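Hemerythrin-like domain-containing protein (Streptococcus mutans, PDB 2QKP) is of unknown function, but its crystallised C-terminal part is a PAS domain, a fold that often serves as a sensory or protein-interaction module. Local coordinates at residues Q8-G12 / N13-S17; F82-R86 / N87-D91; Q128-K131 / P132-E135. All coordinates share one frame; numbering follows the deposited sequence.

In the fold
The three contacts are local turns at the boundaries of secondary structure, met in series along the chain. Contact 1 is the hairpin of strands 9-11 and 14-16, ahead of helix 18-27. Contact 2 ends helix 72-86 and leads into strand 92-99, an outer strand of the five-stranded antiparallel sheet within the chain. Contact 3 follows strand 120-129, in the middle of that sheet. Their centres lie about 28 to 31 Å apart, and none touches another. Contacts 1 and 3 also meet the second subunit, whereas no other chain of the assembly reaches contact 2, so regions near both ends of the modelled chain contribute to the two-chain assembly.

Contact 1: Q8-G12 / N13-S17; sequences QQPFG and NGYLS
The Tyr15 ring lies against the preceding strand, with Gln9 CA at its edge and in its plane. On the same ring CD2 comes within 3.4 Å of Gln9 C, while CE2 is 3.7 Å from Pro10 CG, the two side chains meeting at a slant although their bonds leave the backbone in diverging directions. CG of Tyr15 stands opposite its own carbonyl carbon (chi1 -67°), which lays the ring beside the Gln9-Pro10 backbone. The Phe11 ring belongs to the other face, where it and Leu16 cross nearly at right angles; CD2 of Phe11 lies 3.7 Å from Leu16 CB, and Gln9 O is in the plane of the Phe11 ring, at its edge.

The backbone that carries both groups is a tight hairpin with a two-residue loop, Gly12-Asn13. Gln9 N donates to Leu16 O at 2.9 Å and Leu16 N returns the bond to Gln9 O at 3.0 Å. Phe11 and Gly14 form the second reciprocal pair, closing a type II' turn in which Gly12 takes the positive phi (57°). One water donates to both Gly12 O and Gly14 O, the latter at 2.7 Å, and so bridges the turn.

Asn13 ND2 bonds to Asn45 O of the second subunit, and Leu16 packs on Tyr43 in strand 41-44 of that chain. The face bearing Phe11 and Leu16 also packs on Ala21 of helix 18-27, which Ser17 N-caps through a bond from Gln20 N to its OG, while Gln20 OE1 of the same helix bonds to Gln8 NE2.

Contact 2: F82-R86 / N87-D91; sequences FELLR and NGQRD
Leu85 O accepts three hydrogen bonds: from Gly88 N at 3.1 Å, from a water, and from NH2 of Arg114 in strand 104-114. The Gly88 N-H comes from well above the carbonyl plane, 67° out of it. Its partner in the turn is Gln89 N, which meets Leu84 O at 3.1 Å almost head-on to the carbonyl. These two bonds, with the positive phi of Gly88 (77°), make a Schellman motif that ends helix 72-86, just after a regular helical bond from Asn87 N to Glu83 O at 3.0 Å.

Side chains follow the same reversal. The Asn87 amide crosses the Glu83 chain at a slant, ND2 lying 3.3 Å from Glu83 CG; a water lies between that nitrogen and Glu83 OE2, though its approach to ND2 is too short to be trusted. Leu84 runs alongside Arg90, both pointing the same way, and its CD2 sits at the edge of the guanidinium, 3.4 Å from NH1. The same methyl meets Gln89 OE1 at 3.6 Å, with Leu84 and Gln89 roughly perpendicular. Leu85 points away from the turn at CB, but its CD2 ends 3.5 Å from Arg90 O, and the water on Leu85 O bonds to that carbonyl too.

Carbonyls that the end of a helix would leave without helical partners are thus supplied with donors from the turn, from solvent and from Arg114, which also bonds Arg86 O. The guanidinium of Arg114, bonded to two of the last carbonyls, probably offsets the partial negative charge expected at the C-terminal end of the helix.

Contact 3: Q128-K131 / P132-E135; sequences QDIK and PFFE
A backbone carbonyl faces an aromatic ring here: Ile130 O stands over the centre of the Phe134 ring, 3.9 Å above its plane. The same oxygen accepts a hydrogen bond from Phe133 N at 3.0 Å, and Phe134 N in turn bonds to Lys131 O at 3.1 Å, so the chain coils into a helix-like turn as it leaves the strand. Asp129 prepares that turn. Its CG points opposite the backbone nitrogen (chi1 171°), letting OD1 accept from Lys131 N in an Asx turn while OD2 rests 3.4 Å from Pro132 CD.

Ile130 packs between two phenylalanines, its CB 3.8 Å from Phe133 CD2 and its CD1 3.8 Å from Phe134 CZ. At the edge of the Phe133 ring, in its plane, lies Gln128 NE2, with the amide perpendicular to the ring; that nitrogen bonds to Gln128 OE1 of the second subunit.

Strand 104-114 flanks the turn: Phe105 N bonds to Asp129 OD1, and the Phe105 ring packs edge-to-face with Phe134. Tyr107 of the second subunit meets Phe133 likewise, placing the end of strand 120-129 at the dimer interface.

Contact 1: Q8-G12 / N13-S17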
ATOM      1  N   GLN A   8      19.720  -5.595   1.316  1.00 18.34           N
ATOM      2  CA  GLN A   8      18.733  -5.853   0.228  1.00 19.66           C
ATOM      3  C   GLN A   8      18.411  -7.312   0.079  1.00 18.75           C
ATOM      4  O   GLN A   8      19.283  -8.178   0.268  1.00 20.12           O
ATOM      5  CB  GLN A   8      19.254  -5.329  -1.114  1.00 19.37           C
ATOM      6  CG  GLN A   8      19.487  -3.842  -1.126  1.00 22.89           C
ATOM      7  CD  GLN A   8      18.288  -3.091  -0.687  1.00 25.46           C
ATOM      8  OE1 GLN A   8      17.190  -3.321  -1.191  1.00 31.43           O
ATOM      9  NE2 GLN A   8      18.466  -2.180   0.265  1.00 25.79           N
ATOM     10  N   GLN A   9      17.134  -7.597  -0.196  1.00 17.71           N
ATOM     11  CA  GLN A   9      16.710  -8.959  -0.511  1.00 16.96           C
ATOM     12  C   GLN A   9      15.531  -8.902  -1.477  1.00 17.24           C
ATOM     13  O   GLN A   9      14.924  -7.860  -1.629  1.00 15.44           O
ATOM     14  CB  GLN A   9      16.301  -9.720   0.741  1.00 17.39           C
ATOM     15  CG  GLN A   9      15.174  -9.100   1.571  1.00 17.91           C
ATOM     16  CD  GLN A   9      14.939  -9.900   2.820  1.00 17.75           C
ATOM     17  OE1 GLN A   9      14.508 -11.056   2.749  1.00 21.29           O
ATOM     18  NE2 GLN A   9      15.227  -9.310   3.973  1.00 18.53           N
ATOM     19  N   PRO A  10      15.237 -10.019  -2.159  1.00 17.45           N
ATOM     20  CA  PRO A  10      14.151  -9.911  -3.123  1.00 17.70           C
ATOM     21  C   PRO A  10      12.810  -9.523  -2.496  1.00 17.38           C
ATOM     22  O   PRO A  10      12.419 -10.046  -1.437  1.00 17.55           O
ATOM     23  CB  PRO A  10      14.070 -11.312  -3.735  1.00 18.27           C
ATOM     24  CG  PRO A  10      15.431 -11.871  -3.538  1.00 18.98           C
ATOM     25  CD  PRO A  10      15.913 -11.323  -2.219  1.00 18.22           C
ATOM     26  N   PHE A  11      12.127  -8.599  -3.151  1.00 16.68           N
ATOM     27  CA  PHE A  11      10.733  -8.269  -2.808  1.00 16.32           C
ATOM     28  C   PHE A  11      10.069  -7.998  -4.140  1.00 16.96           C
ATOM     29  O   PHE A  11      10.632  -7.279  -4.978  1.00 17.44           O
ATOM     30  CB  PHE A  11      10.678  -6.992  -1.975  1.00 16.42           C
ATOM     31  CG  PHE A  11      10.633  -7.202  -0.464  1.00 15.84           C
ATOM     32  CD1 PHE A  11       9.399  -7.232   0.218  1.00 15.33           C
ATOM     33  CD2 PHE A  11      11.819  -7.316   0.275  1.00 16.01           C
ATOM     34  CE1 PHE A  11       9.355  -7.376   1.643  1.00 16.60           C
ATOM     35  CE2 PHE A  11      11.797  -7.460   1.649  1.00 17.68           C
ATOM     36  CZ  PHE A  11      10.561  -7.459   2.354  1.00 16.95           C
ATOM     37  N   GLY A  12       8.873  -8.541  -4.370  1.00 17.09           N
ATOM     38  CA  GLY A  12       8.146  -8.156  -5.582  1.00 17.65           C
ATOM     39  C   GLY A  12       8.994  -8.449  -6.811  1.00 18.52           C
ATOM     40  O   GLY A  12       9.626  -9.495  -6.908  1.00 19.39           O
ATOM     41  N   ASN A  13       9.058  -7.492  -7.719  1.00 20.28           N
ATOM     42  CA  ASN A  13       9.848  -7.662  -8.931  1.00 22.71           C
ATOM     43  C   ASN A  13      11.241  -7.062  -8.858  1.00 23.62           C
ATOM     44  O   ASN A  13      11.917  -6.941  -9.893  1.00 25.60           O
ATOM     45  CB  ASN A  13       9.068  -7.116 -10.123  1.00 23.56           C
ATOM     46  CG  ASN A  13       7.846  -7.947 -10.425  1.00 26.38           C
ATOM     47  OD1 ASN A  13       7.969  -9.104 -10.809  1.00 27.94           O
ATOM     48  ND2 ASN A  13       6.660  -7.371 -10.249  1.00 24.03           N
ATOM     49  N   GLY A  14      11.685  -6.670  -7.663  1.00 22.60           N
ATOM     50  CA  GLY A  14      13.109  -6.319  -7.461  1.00 21.19           C
ATOM     51  C   GLY A  14      13.639  -6.631  -6.067  1.00 19.80           C
ATOM     52  O   GLY A  14      13.577  -7.796  -5.618  1.00 18.29           O
ATOM     53  N   TYR A  15      14.096  -5.577  -5.376  1.00 19.47           N
ATOM     54  CA  TYR A  15      14.774  -5.691  -4.088  1.00 20.16           C
ATOM     55  C   TYR A  15      14.429  -4.600  -3.108  1.00 18.45           C
ATOM     56  O   TYR A  15      14.323  -3.445  -3.482  1.00 17.24           O
ATOM     57  CB  TYR A  15      16.292  -5.663  -4.300  1.00 23.25           C
ATOM     58  CG  TYR A  15      16.765  -6.880  -5.027  1.00 27.92           C
ATOM     59  CD1 TYR A  15      16.840  -6.902  -6.418  1.00 31.78           C
ATOM     60  CD2 TYR A  15      17.120  -8.020  -4.321  1.00 30.22           C
ATOM     61  CE1 TYR A  15      17.260  -8.052  -7.087  1.00 33.91           C
ATOM     62  CE2 TYR A  15      17.537  -9.161  -4.974  1.00 34.24           C
ATOM     63  CZ  TYR A  15      17.595  -9.170  -6.348  1.00 31.55           C
ATOM     64  OH  TYR A  15      18.011 -10.312  -6.978  1.00 34.63           O
ATOM     65  N   LEU A  16      14.300  -4.974  -1.834  1.00 16.36           N
ATOM     66  CA  LEU A  16      14.165  -4.005  -0.736  1.00 15.63           C
ATOM     67  C   LEU A  16      14.859  -4.614   0.465  1.00 14.93           C
ATOM     68  O   LEU A  16      14.937  -5.837   0.574  1.00 15.41           O
ATOM     69  CB  LEU A  16      12.703  -3.799  -0.331  1.00 15.79           C
ATOM     70  CG  LEU A  16      11.773  -3.164  -1.375  1.00 15.22           C
ATOM     71  CD1 LEU A  16      10.339  -3.260  -0.888  1.00 14.81           C
ATOM     72  CD2 LEU A  16      12.134  -1.711  -1.632  1.00 14.66           C
ATOM     73  N   SER A  17      15.296  -3.766   1.389  1.00 14.67           N
ATOM     74  CA  SER A  17      15.640  -4.268   2.730  1.00 15.27           C
ATOM     75  C   SER A  17      14.340  -4.262   3.538  1.00 15.06           C
ATOM     76  O   SER A  17      13.386  -3.630   3.145  1.00 14.70           O
ATOM     77  CB  SER A  17      16.665  -3.328   3.380  1.00 15.20           C
ATOM     78  OG  SER A  17      16.100  -2.047   3.576  1.00 15.83           O
TER
HETATM   79  O   HOH W   1      12.779 -10.011  -6.920  1.00 35.36           O

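Contact 2: F82-R86 / N87-D91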
ATOM      1  N   PHE A  82     -14.630 -12.382   7.238  1.00 19.07           N
ATOM      2  CA  PHE A  82     -13.457 -13.298   7.223  1.00 19.33           C
ATOM      3  C   PHE A  82     -13.825 -14.639   6.611  1.00 19.35           C
ATOM      4  O   PHE A  82     -13.039 -15.235   5.889  1.00 17.97           O
ATOM      5  CB  PHE A  82     -12.911 -13.527   8.637  1.00 20.67           C
ATOM      6  CG  PHE A  82     -11.955 -12.451   9.106  1.00 22.70           C
ATOM      7  CD1 PHE A  82     -12.184 -11.113   8.802  1.00 24.21           C
ATOM      8  CD2 PHE A  82     -10.850 -12.782   9.877  1.00 28.09           C
ATOM      9  CE1 PHE A  82     -11.299 -10.092   9.245  1.00 26.20           C
ATOM     10  CE2 PHE A  82      -9.970 -11.776  10.331  1.00 28.01           C
ATOM     11  CZ  PHE A  82     -10.204 -10.435  10.010  1.00 26.52           C
ATOM     12  N   GLU A  83     -15.042 -15.109   6.886  1.00 19.74           N
ATOM     13  CA  GLU A  83     -15.476 -16.374   6.319  1.00 20.06           C
ATOM     14  C   GLU A  83     -15.586 -16.344   4.785  1.00 18.64           C
ATOM     15  O   GLU A  83     -15.156 -17.290   4.102  1.00 19.51           O
ATOM     16  CB  GLU A  83     -16.813 -16.844   6.937  1.00 20.62           C
ATOM     17  CG  GLU A  83     -17.215 -18.176   6.308  1.00 26.68           C
ATOM     18  CD  GLU A  83     -18.420 -18.842   6.931  1.00 34.64           C
ATOM     19  OE1 GLU A  83     -19.462 -18.160   7.116  1.00 36.66           O
ATOM     20  OE2 GLU A  83     -18.324 -20.076   7.188  1.00 36.56           O
ATOM     21  N   LEU A  84     -16.168 -15.279   4.255  1.00 18.06           N
ATOM     22  CA  LEU A  84     -16.330 -15.097   2.810  1.00 18.31           C
ATOM     23  C   LEU A  84     -14.972 -15.106   2.134  1.00 17.05           C
ATOM     24  O   LEU A  84     -14.790 -15.730   1.095  1.00 18.31           O
ATOM     25  CB  LEU A  84     -16.968 -13.742   2.495  1.00 19.67           C
ATOM     26  CG  LEU A  84     -18.491 -13.606   2.623  1.00 24.99           C
ATOM     27  CD1 LEU A  84     -18.884 -12.129   2.734  1.00 25.70           C
ATOM     28  CD2 LEU A  84     -19.144 -14.273   1.411  1.00 28.42           C
ATOM     29  N   LEU A  85     -14.024 -14.366   2.711  1.00 16.72           N
ATOM     30  CA  LEU A  85     -12.682 -14.264   2.127  1.00 15.13           C
ATOM     31  C   LEU A  85     -11.933 -15.590   2.183  1.00 15.95           C
ATOM     32  O   LEU A  85     -11.329 -15.997   1.199  1.00 15.00           O
ATOM     33  CB  LEU A  85     -11.879 -13.153   2.860  1.00 14.56           C
ATOM     34  CG  LEU A  85     -12.431 -11.750   2.685  1.00 14.09           C
ATOM     35  CD1 LEU A  85     -11.644 -10.744   3.608  1.00 14.09           C
ATOM     36  CD2 LEU A  85     -12.485 -11.251   1.207  1.00 14.78           C
ATOM     37  N   ARG A  86     -11.941 -16.228   3.352  1.00 16.37           N
ATOM     38  CA  ARG A  86     -11.210 -17.473   3.525  1.00 17.67           C
ATOM     39  C   ARG A  86     -11.765 -18.567   2.603  1.00 17.61           C
ATOM     40  O   ARG A  86     -11.015 -19.301   1.974  1.00 17.32           O
ATOM     41  CB  ARG A  86     -11.186 -17.922   4.986  1.00 17.25           C
ATOM     42  CG  ARG A  86     -10.382 -19.209   5.110  1.00 20.33           C
ATOM     43  CD  ARG A  86     -10.613 -19.836   6.429  1.00 25.25           C
ATOM     44  NE  ARG A  86      -9.904 -19.139   7.495  1.00 24.45           N
ATOM     45  CZ  ARG A  86      -8.663 -19.419   7.912  1.00 28.05           C
ATOM     46  NH1 ARG A  86      -7.922 -20.351   7.322  1.00 29.29           N
ATOM     47  NH2 ARG A  86      -8.149 -18.735   8.935  1.00 25.62           N
ATOM     48  N   ASN A  87     -13.094 -18.630   2.468  1.00 19.05           N
ATOM     49  CA  ASN A  87     -13.681 -19.629   1.569  1.00 20.38           C
ATOM     50  C   ASN A  87     -13.554 -19.348   0.069  1.00 20.06           C
ATOM     51  O   ASN A  87     -13.902 -20.195  -0.772  1.00 20.11           O
ATOM     52  CB  ASN A  87     -15.126 -19.907   1.992  1.00 21.44           C
ATOM     53  CG  ASN A  87     -15.183 -20.715   3.255  1.00 25.60           C
ATOM     54  OD1 ASN A  87     -14.390 -21.656   3.447  1.00 31.07           O
ATOM     55  ND2 ASN A  87     -16.112 -20.370   4.129  1.00 28.25           N
ATOM     56  N   GLY A  88     -13.024 -18.172  -0.275  1.00 18.05           N
ATOM     57  CA  GLY A  88     -12.767 -17.849  -1.655  1.00 17.98           C
ATOM     58  C   GLY A  88     -14.045 -17.477  -2.401  1.00 18.66           C
ATOM     59  O   GLY A  88     -14.088 -17.565  -3.610  1.00 18.34           O
ATOM     60  N   GLN A  89     -15.071 -17.073  -1.661  1.00 19.42           N
ATOM     61  CA  GLN A  89     -16.297 -16.557  -2.258  1.00 23.04           C
ATOM     62  C   GLN A  89     -16.098 -15.178  -2.871  1.00 23.61           C
ATOM     63  O   GLN A  89     -16.651 -14.874  -3.927  1.00 23.98           O
ATOM     64  CB  GLN A  89     -17.428 -16.546  -1.226  1.00 23.44           C
ATOM     65  CG  GLN A  89     -17.844 -17.973  -0.840  1.00 27.54           C
ATOM     66  CD  GLN A  89     -18.782 -18.032   0.363  1.00 28.08           C
ATOM     67  OE1 GLN A  89     -18.375 -17.810   1.515  1.00 34.71           O
ATOM     68  NE2 GLN A  89     -20.038 -18.380   0.106  1.00 33.72           N
ATOM     69  N   ARG A  90     -15.287 -14.351  -2.212  1.00 22.80           N
ATOM     70  CA  ARG A  90     -14.876 -13.080  -2.794  1.00 23.33           C
ATOM     71  C   ARG A  90     -13.403 -12.862  -2.439  1.00 20.02           C
ATOM     72  O   ARG A  90     -12.908 -13.463  -1.497  1.00 17.07           O
ATOM     73  CB  ARG A  90     -15.738 -11.950  -2.240  1.00 23.22           C
ATOM     74  CG  ARG A  90     -17.204 -11.960  -2.758  1.00 27.04           C
ATOM     75  CD  ARG A  90     -18.119 -11.088  -1.922  1.00 29.43           C
ATOM     76  NE  ARG A  90     -19.453 -10.978  -2.516  1.00 39.16           N
ATOM     77  CZ  ARG A  90     -20.503 -11.755  -2.219  1.00 42.55           C
ATOM     78  NH1 ARG A  90     -20.406 -12.720  -1.313  1.00 43.41           N
ATOM     79  NH2 ARG A  90     -21.665 -11.557  -2.838  1.00 43.50           N
ATOM     80  N   ASP A  91     -12.715 -12.044  -3.234  1.00 19.53           N
ATOM     81  CA  ASP A  91     -11.328 -11.697  -2.931  1.00 19.44           C
ATOM     82  C   ASP A  91     -11.258 -10.432  -2.090  1.00 18.02           C
ATOM     83  O   ASP A  91     -10.258 -10.202  -1.392  1.00 16.80           O
ATOM     84  CB  ASP A  91     -10.463 -11.612  -4.199  1.00 21.58           C
ATOM     85  CG  ASP A  91     -10.900 -10.533  -5.157  1.00 24.75           C
ATOM     86  OD1 ASP A  91     -12.071 -10.083  -5.143  1.00 29.12           O
ATOM     87  OD2 ASP A  91     -10.043 -10.153  -5.976  1.00 31.90           O
TER
HETATM   88  O   HOH W   2     -17.377 -21.994   5.627  1.00 41.63           O
HETATM   89  O   HOH W   3     -10.472 -15.211  -1.650  1.00 14.68           O

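Contact 3: Q128-K131 / P132-E135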
ATOM      1  N   GLN A 128      -8.824   4.017   3.278  1.00 15.36           N
ATOM      2  CA  GLN A 128      -8.356   5.201   2.555  1.00 16.17           C
ATOM      3  C   GLN A 128      -9.357   6.341   2.662  1.00 16.58           C
ATOM      4  O   GLN A 128     -10.566   6.125   2.686  1.00 17.03           O
ATOM      5  CB  GLN A 128      -8.157   4.863   1.090  1.00 14.47           C
ATOM      6  CG  GLN A 128      -7.371   5.955   0.272  1.00 15.56           C
ATOM      7  CD  GLN A 128      -7.064   5.471  -1.135  1.00 15.87           C
ATOM      8  OE1 GLN A 128      -7.558   4.418  -1.567  1.00 17.34           O
ATOM      9  NE2 GLN A 128      -6.262   6.233  -1.859  1.00 18.50           N
ATOM     10  N   ASP A 129      -8.846   7.567   2.702  1.00 17.82           N
ATOM     11  CA  ASP A 129      -9.736   8.710   2.576  1.00 18.60           C
ATOM     12  C   ASP A 129      -9.854   9.028   1.075  1.00 18.47           C
ATOM     13  O   ASP A 129      -8.858   9.305   0.376  1.00 18.43           O
ATOM     14  CB  ASP A 129      -9.209   9.900   3.382  1.00 19.35           C
ATOM     15  CG  ASP A 129      -9.989  11.179   3.115  1.00 21.78           C
ATOM     16  OD1 ASP A 129     -11.217  11.110   2.844  1.00 24.05           O
ATOM     17  OD2 ASP A 129      -9.338  12.259   3.156  1.00 24.51           O
ATOM     18  N   ILE A 130     -11.082   8.974   0.576  1.00 17.81           N
ATOM     19  CA  ILE A 130     -11.297   9.213  -0.847  1.00 18.63           C
ATOM     20  C   ILE A 130     -11.953  10.567  -1.138  1.00 20.14           C
ATOM     21  O   ILE A 130     -12.157  10.929  -2.311  1.00 20.87           O
ATOM     22  CB  ILE A 130     -12.058   8.064  -1.536  1.00 17.58           C
ATOM     23  CG1 ILE A 130     -13.427   7.828  -0.886  1.00 14.58           C
ATOM     24  CG2 ILE A 130     -11.258   6.781  -1.439  1.00 16.75           C
ATOM     25  CD1 ILE A 130     -14.372   6.978  -1.704  1.00 16.73           C
ATOM     26  N   LYS A 131     -12.244  11.325  -0.084  1.00 21.41           N
ATOM     27  CA  LYS A 131     -12.835  12.665  -0.244  1.00 23.73           C
ATOM     28  C   LYS A 131     -12.046  13.565  -1.210  1.00 24.51           C
ATOM     29  O   LYS A 131     -12.671  14.239  -2.045  1.00 24.65           O
ATOM     30  CB  LYS A 131     -13.041  13.366   1.110  1.00 23.88           C
ATOM     31  CG  LYS A 131     -13.761  14.746   0.982  1.00 26.13           C
ATOM     32  CD  LYS A 131     -14.061  15.344   2.329  1.00 27.25           C
ATOM     33  CE  LYS A 131     -15.333  16.184   2.259  1.00 32.52           C
ATOM     34  NZ  LYS A 131     -16.569  15.319   2.273  1.00 37.90           N
ATOM     35  N   PRO A 132     -10.690  13.585  -1.115  1.00 25.32           N
ATOM     36  CA  PRO A 132      -9.880  14.394  -2.042  1.00 25.85           C
ATOM     37  C   PRO A 132     -10.131  14.119  -3.517  1.00 26.64           C
ATOM     38  O   PRO A 132      -9.994  15.041  -4.329  1.00 26.87           O
ATOM     39  CB  PRO A 132      -8.441  14.018  -1.657  1.00 26.58           C
ATOM     40  CG  PRO A 132      -8.543  13.702  -0.202  1.00 26.50           C
ATOM     41  CD  PRO A 132      -9.820  12.911  -0.129  1.00 25.23           C
ATOM     42  N   PHE A 133     -10.523  12.891  -3.863  1.00 26.79           N
ATOM     43  CA  PHE A 133     -10.721  12.508  -5.265  1.00 27.61           C
ATOM     44  C   PHE A 133     -12.001  13.079  -5.858  1.00 29.78           C
ATOM     45  O   PHE A 133     -12.124  13.178  -7.083  1.00 30.20           O
ATOM     46  CB  PHE A 133     -10.735  10.990  -5.444  1.00 26.68           C
ATOM     47  CG  PHE A 133      -9.476  10.310  -4.977  1.00 24.95           C
ATOM     48  CD1 PHE A 133      -8.229  10.831  -5.301  1.00 22.71           C
ATOM     49  CD2 PHE A 133      -9.533   9.151  -4.231  1.00 22.79           C
ATOM     50  CE1 PHE A 133      -7.073  10.222  -4.869  1.00 23.73           C
ATOM     51  CE2 PHE A 133      -8.363   8.531  -3.819  1.00 22.17           C
ATOM     52  CZ  PHE A 133      -7.141   9.074  -4.139  1.00 23.36           C
ATOM     53  N   PHE A 134     -12.954  13.432  -4.998  1.00 31.87           N
ATOM     54  CA  PHE A 134     -14.250  13.971  -5.455  1.00 35.17           C
ATOM     55  C   PHE A 134     -14.111  15.339  -6.163  1.00 37.53           C
ATOM     56  O   PHE A 134     -15.015  15.762  -6.890  1.00 38.81           O
ATOM     57  CB  PHE A 134     -15.269  14.048  -4.297  1.00 34.18           C
ATOM     58  CG  PHE A 134     -15.610  12.705  -3.660  1.00 34.28           C
ATOM     59  CD1 PHE A 134     -16.046  12.647  -2.332  1.00 33.56           C
ATOM     60  CD2 PHE A 134     -15.504  11.515  -4.376  1.00 33.58           C
ATOM     61  CE1 PHE A 134     -16.379  11.411  -1.728  1.00 34.52           C
ATOM     62  CE2 PHE A 134     -15.827  10.282  -3.791  1.00 32.98           C
ATOM     63  CZ  PHE A 134     -16.272  10.230  -2.466  1.00 33.67           C
ATOM     64  N   GLU A 135     -12.976  16.003  -5.954  1.00 40.04           N
ATOM     65  CA  GLU A 135     -12.665  17.301  -6.577  1.00 42.64           C
ATOM     66  C   GLU A 135     -12.277  17.138  -8.048  1.00 43.91           C
ATOM     67  O   GLU A 135     -12.502  18.041  -8.877  1.00 43.89           O
ATOM     68  CB  GLU A 135     -11.530  17.981  -5.812  1.00 42.88           C
ATOM     69  CG  GLU A 135     -11.918  18.552  -4.426  1.00 45.31           C
ATOM     70  CD  GLU A 135     -13.085  17.820  -3.749  1.00 48.20           C
ATOM     71  OE1 GLU A 135     -12.958  16.608  -3.463  1.00 48.22           O
ATOM     72  OE2 GLU A 135     -14.135  18.464  -3.507  1.00 50.04           O
TER